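Local coordinates for protein diguanylate cyclase/phosphodiesterase (Caldicellulosiruptor saccharolyticus, PDB 3MTK) that probably takes part in cyclic di-GMP turnover, this piece being the GGDEF domain of a longer protein that may act as a cyclic-guanylate-specific phosphodiesterase, at residues I40-R45 with F88-K93. Numbering follows the deposited sequence.
Sequences IFLEVR and FAIICK
Ile40 and Ile90 face each other as one antiparallel hydrogen-bonded pair, and Leu42 and Phe88 as the next. Four backbone bonds join them: Ile40 N to Ile90 O (2.9 Å), and Ile90 N to Ile40 O, Leu42 N to Phe88 O and Phe88 N to Leu42 O, each 2.8 Å. The Leu42/Phe88 bonds are the straighter (N-H...O 169° and 167°). Between them Phe41 and Ala89 form a non-hydrogen-bonded pair, where Ala89 CA lies 3.1 Å from Ile40 O in a CA-H...O contact. Ile40 O thus takes its hydrogen bond from Ile90 N-H, with the Ala89 CA-H close by.

Ile40, Leu42, Phe88 and Ile90 share one sheet face. Ile40 CD1, anti to CA (chi2 163°), meets Cys92 SG at 3.6 Å. Leu42 CD1 touches Ile90 CG1 at 3.9 Å, the two side chains crossing at a slant. Val44 CG2 reaches the Phe88 ring at its edge, 4.1 Å from CE2. Helix 97-108 covers Ile40 and Leu42 through Phe100, Met104 and Leu108; helix 56-74 packs on Phe88 and Ile90.

On the other face, Phe41 CE1 rests 3.8 Å from Ala89 CB, its ring approaching the methyl obliquely, and Ile83 of strand 79-84 also touches Phe41. Strand 37-44 pairs here with the second strand of the 79-84/87-93 hairpin, deep in the helix-flanked mixed sheet of the GGDEF fold, which resembles the nucleotide cyclase palm.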
ATOM      1  N   ILE A  40       0.259   2.671  -5.931  1.00 36.71           N
ATOM      2  CA  ILE A  40       0.629   1.311  -5.564  1.00 35.49           C
ATOM      3  C   ILE A  40      -0.258   0.793  -4.446  1.00 34.31           C
ATOM      4  O   ILE A  40      -0.512   1.493  -3.457  1.00 34.47           O
ATOM      5  CB  ILE A  40       2.102   1.239  -5.096  1.00 37.97           C
ATOM      6  CG1 ILE A  40       3.015   1.779  -6.192  1.00 38.80           C
ATOM      7  CG2 ILE A  40       2.492  -0.201  -4.803  1.00 34.68           C
ATOM      8  CD1 ILE A  40       4.394   2.117  -5.703  1.00 42.94           C
ATOM      9  N   PHE A  41      -0.726  -0.438  -4.622  1.00 32.17           N
ATOM     10  CA  PHE A  41      -1.581  -1.109  -3.655  1.00 30.62           C
ATOM     11  C   PHE A  41      -0.813  -2.270  -3.015  1.00 30.91           C
ATOM     12  O   PHE A  41      -0.345  -3.173  -3.710  1.00 30.06           O
ATOM     13  CB  PHE A  41      -2.837  -1.650  -4.359  1.00 31.51           C
ATOM     14  CG  PHE A  41      -3.999  -0.688  -4.393  1.00 28.78           C
ATOM     15  CD1 PHE A  41      -3.857   0.634  -3.981  1.00 30.24           C
ATOM     16  CD2 PHE A  41      -5.242  -1.108  -4.854  1.00 31.17           C
ATOM     17  CE1 PHE A  41      -4.937   1.530  -4.032  1.00 30.27           C
ATOM     18  CE2 PHE A  41      -6.336  -0.220  -4.910  1.00 32.70           C
ATOM     19  CZ  PHE A  41      -6.179   1.104  -4.497  1.00 30.27           C
ATOM     20  N   LEU A  42      -0.657  -2.236  -1.696  1.00 30.94           N
ATOM     21  CA  LEU A  42       0.037  -3.320  -1.010  1.00 31.62           C
ATOM     22  C   LEU A  42      -0.951  -4.049  -0.117  1.00 30.97           C
ATOM     23  O   LEU A  42      -1.660  -3.432   0.694  1.00 31.97           O
ATOM     24  CB  LEU A  42       1.182  -2.821  -0.123  1.00 33.07           C
ATOM     25  CG  LEU A  42       2.435  -2.155  -0.667  1.00 36.67           C
ATOM     26  CD1 LEU A  42       2.163  -0.669  -0.960  1.00 41.11           C
ATOM     27  CD2 LEU A  42       3.521  -2.272   0.383  1.00 37.68           C
ATOM     28  N   GLU A  43      -0.985  -5.366  -0.244  1.00 30.88           N
ATOM     29  CA  GLU A  43      -1.888  -6.153   0.576  1.00 31.34           C
ATOM     30  C   GLU A  43      -1.111  -7.065   1.523  1.00 29.48           C
ATOM     31  O   GLU A  43      -0.193  -7.777   1.113  1.00 29.84           O
ATOM     32  CB  GLU A  43      -2.816  -6.987  -0.313  1.00 31.94           C
ATOM     33  CG  GLU A  43      -3.851  -7.778   0.476  1.00 39.38           C
ATOM     34  CD  GLU A  43      -4.841  -8.512  -0.406  1.00 40.84           C
ATOM     35  OE1 GLU A  43      -5.112  -8.026  -1.521  1.00 42.19           O
ATOM     36  OE2 GLU A  43      -5.359  -9.563   0.022  1.00 43.59           O
ATOM     37  N   VAL A  44      -1.472  -7.031   2.798  1.00 30.77           N
ATOM     38  CA  VAL A  44      -0.827  -7.884   3.796  1.00 30.92           C
ATOM     39  C   VAL A  44      -1.543  -9.226   3.714  1.00 32.20           C
ATOM     40  O   VAL A  44      -2.743  -9.312   3.980  1.00 33.47           O
ATOM     41  CB  VAL A  44      -0.994  -7.312   5.212  1.00 29.93           C
ATOM     42  CG1 VAL A  44      -0.121  -8.074   6.171  1.00 29.21           C
ATOM     43  CG2 VAL A  44      -0.638  -5.834   5.225  1.00 32.38           C
ATOM     44  N   ARG A  45      -0.828 -10.280   3.344  1.00 33.82           N
ATOM     45  CA  ARG A  45      -1.476 -11.590   3.206  1.00 32.91           C
ATOM     46  C   ARG A  45      -1.804 -12.324   4.507  1.00 34.76           C
ATOM     47  O   ARG A  45      -1.134 -12.161   5.526  1.00 36.51           O
ATOM     48  CB  ARG A  45      -0.628 -12.508   2.320  1.00 33.33           C
ATOM     49  CG  ARG A  45      -0.311 -11.950   0.933  1.00 32.67           C
ATOM     50  CD  ARG A  45      -1.568 -11.532   0.199  1.00 31.80           C
ATOM     51  NE  ARG A  45      -2.553 -12.607   0.131  1.00 32.20           N
ATOM     52  CZ  ARG A  45      -2.490 -13.638  -0.706  1.00 33.04           C
ATOM     53  NH1 ARG A  45      -1.489 -13.747  -1.566  1.00 34.80           N
ATOM     54  NH2 ARG A  45      -3.434 -14.570  -0.683  1.00 34.73           N
ATOM     55  N   PHE A  88      -2.666  -1.226   2.017  1.00 31.30           N
ATOM     56  CA  PHE A  88      -2.081   0.112   2.041  1.00 32.38           C
ATOM     57  C   PHE A  88      -1.955   0.621   0.615  1.00 33.75           C
ATOM     58  O   PHE A  88      -1.978  -0.168  -0.335  1.00 33.57           O
ATOM     59  CB  PHE A  88      -0.684   0.090   2.670  1.00 29.96           C
ATOM     60  CG  PHE A  88      -0.672  -0.214   4.139  1.00 30.28           C
ATOM     61  CD1 PHE A  88      -0.675   0.813   5.075  1.00 30.20           C
ATOM     62  CD2 PHE A  88      -0.593  -1.532   4.594  1.00 30.41           C
ATOM     63  CE1 PHE A  88      -0.593   0.541   6.453  1.00 28.76           C
ATOM     64  CE2 PHE A  88      -0.511  -1.812   5.957  1.00 31.84           C
ATOM     65  CZ  PHE A  88      -0.510  -0.763   6.890  1.00 28.61           C
ATOM     66  N   ALA A  89      -1.814   1.940   0.479  1.00 35.48           N
ATOM     67  CA  ALA A  89      -1.662   2.589  -0.826  1.00 35.70           C
ATOM     68  C   ALA A  89      -0.536   3.621  -0.799  1.00 36.35           C
ATOM     69  O   ALA A  89      -0.305   4.282   0.213  1.00 34.38           O
ATOM     70  CB  ALA A  89      -2.968   3.266  -1.232  1.00 33.83           C
ATOM     71  N   ILE A  90       0.167   3.756  -1.913  1.00 39.13           N
ATOM     72  CA  ILE A  90       1.243   4.727  -2.000  1.00 43.23           C
ATOM     73  C   ILE A  90       1.145   5.532  -3.287  1.00 46.36           C
ATOM     74  O   ILE A  90       0.763   5.010  -4.336  1.00 46.41           O
ATOM     75  CB  ILE A  90       2.638   4.062  -2.008  1.00 45.02           C
ATOM     76  CG1 ILE A  90       2.815   3.144  -0.795  1.00 46.12           C
ATOM     77  CG2 ILE A  90       3.716   5.147  -2.025  1.00 43.55           C
ATOM     78  CD1 ILE A  90       2.885   3.869   0.526  1.00 49.83           C
ATOM     79  N   ILE A  91       1.468   6.816  -3.189  1.00 49.37           N
ATOM     80  CA  ILE A  91       1.503   7.686  -4.351  1.00 50.85           C
ATOM     81  C   ILE A  91       2.989   7.958  -4.434  1.00 54.28           C
ATOM     82  O   ILE A  91       3.572   8.447  -3.467  1.00 54.98           O
ATOM     83  CB  ILE A  91       0.831   9.041  -4.115  1.00 49.50           C
ATOM     84  CG1 ILE A  91      -0.635   8.859  -3.710  1.00 50.17           C
ATOM     85  CG2 ILE A  91       0.963   9.885  -5.371  1.00 47.11           C
ATOM     86  CD1 ILE A  91      -1.494   8.243  -4.761  1.00 49.39           C
ATOM     87  N   CYS A  92       3.618   7.641  -5.556  1.00 57.54           N
ATOM     88  CA  CYS A  92       5.045   7.896  -5.662  1.00 61.08           C
ATOM     89  C   CYS A  92       5.514   8.237  -7.062  1.00 63.25           C
ATOM     90  O   CYS A  92       5.034   7.683  -8.051  1.00 63.54           O
ATOM     91  CB  CYS A  92       5.840   6.689  -5.168  1.00 61.11           C
ATOM     92  SG  CYS A  92       5.864   5.336  -6.340  1.00 62.25           S
ATOM     93  N   LYS A  93       6.460   9.164  -7.128  1.00 66.59           N
ATOM     94  CA  LYS A  93       7.055   9.574  -8.391  1.00 69.56           C
ATOM     95  C   LYS A  93       8.360   8.791  -8.440  1.00 69.93           C
ATOM     96  O   LYS A  93       9.145   8.840  -7.496  1.00 68.09           O
ATOM     97  CB  LYS A  93       7.327  11.082  -8.384  1.00 72.12           C
ATOM     98  CG  LYS A  93       8.106  11.559  -7.162  1.00 75.67           C
ATOM     99  CD  LYS A  93       8.341  13.060  -7.184  1.00 77.48           C
ATOM    100  CE  LYS A  93       9.239  13.486  -6.035  1.00 78.79           C
ATOM    101  NZ  LYS A  93       9.462  14.957  -6.019  1.00 79.70           N
TER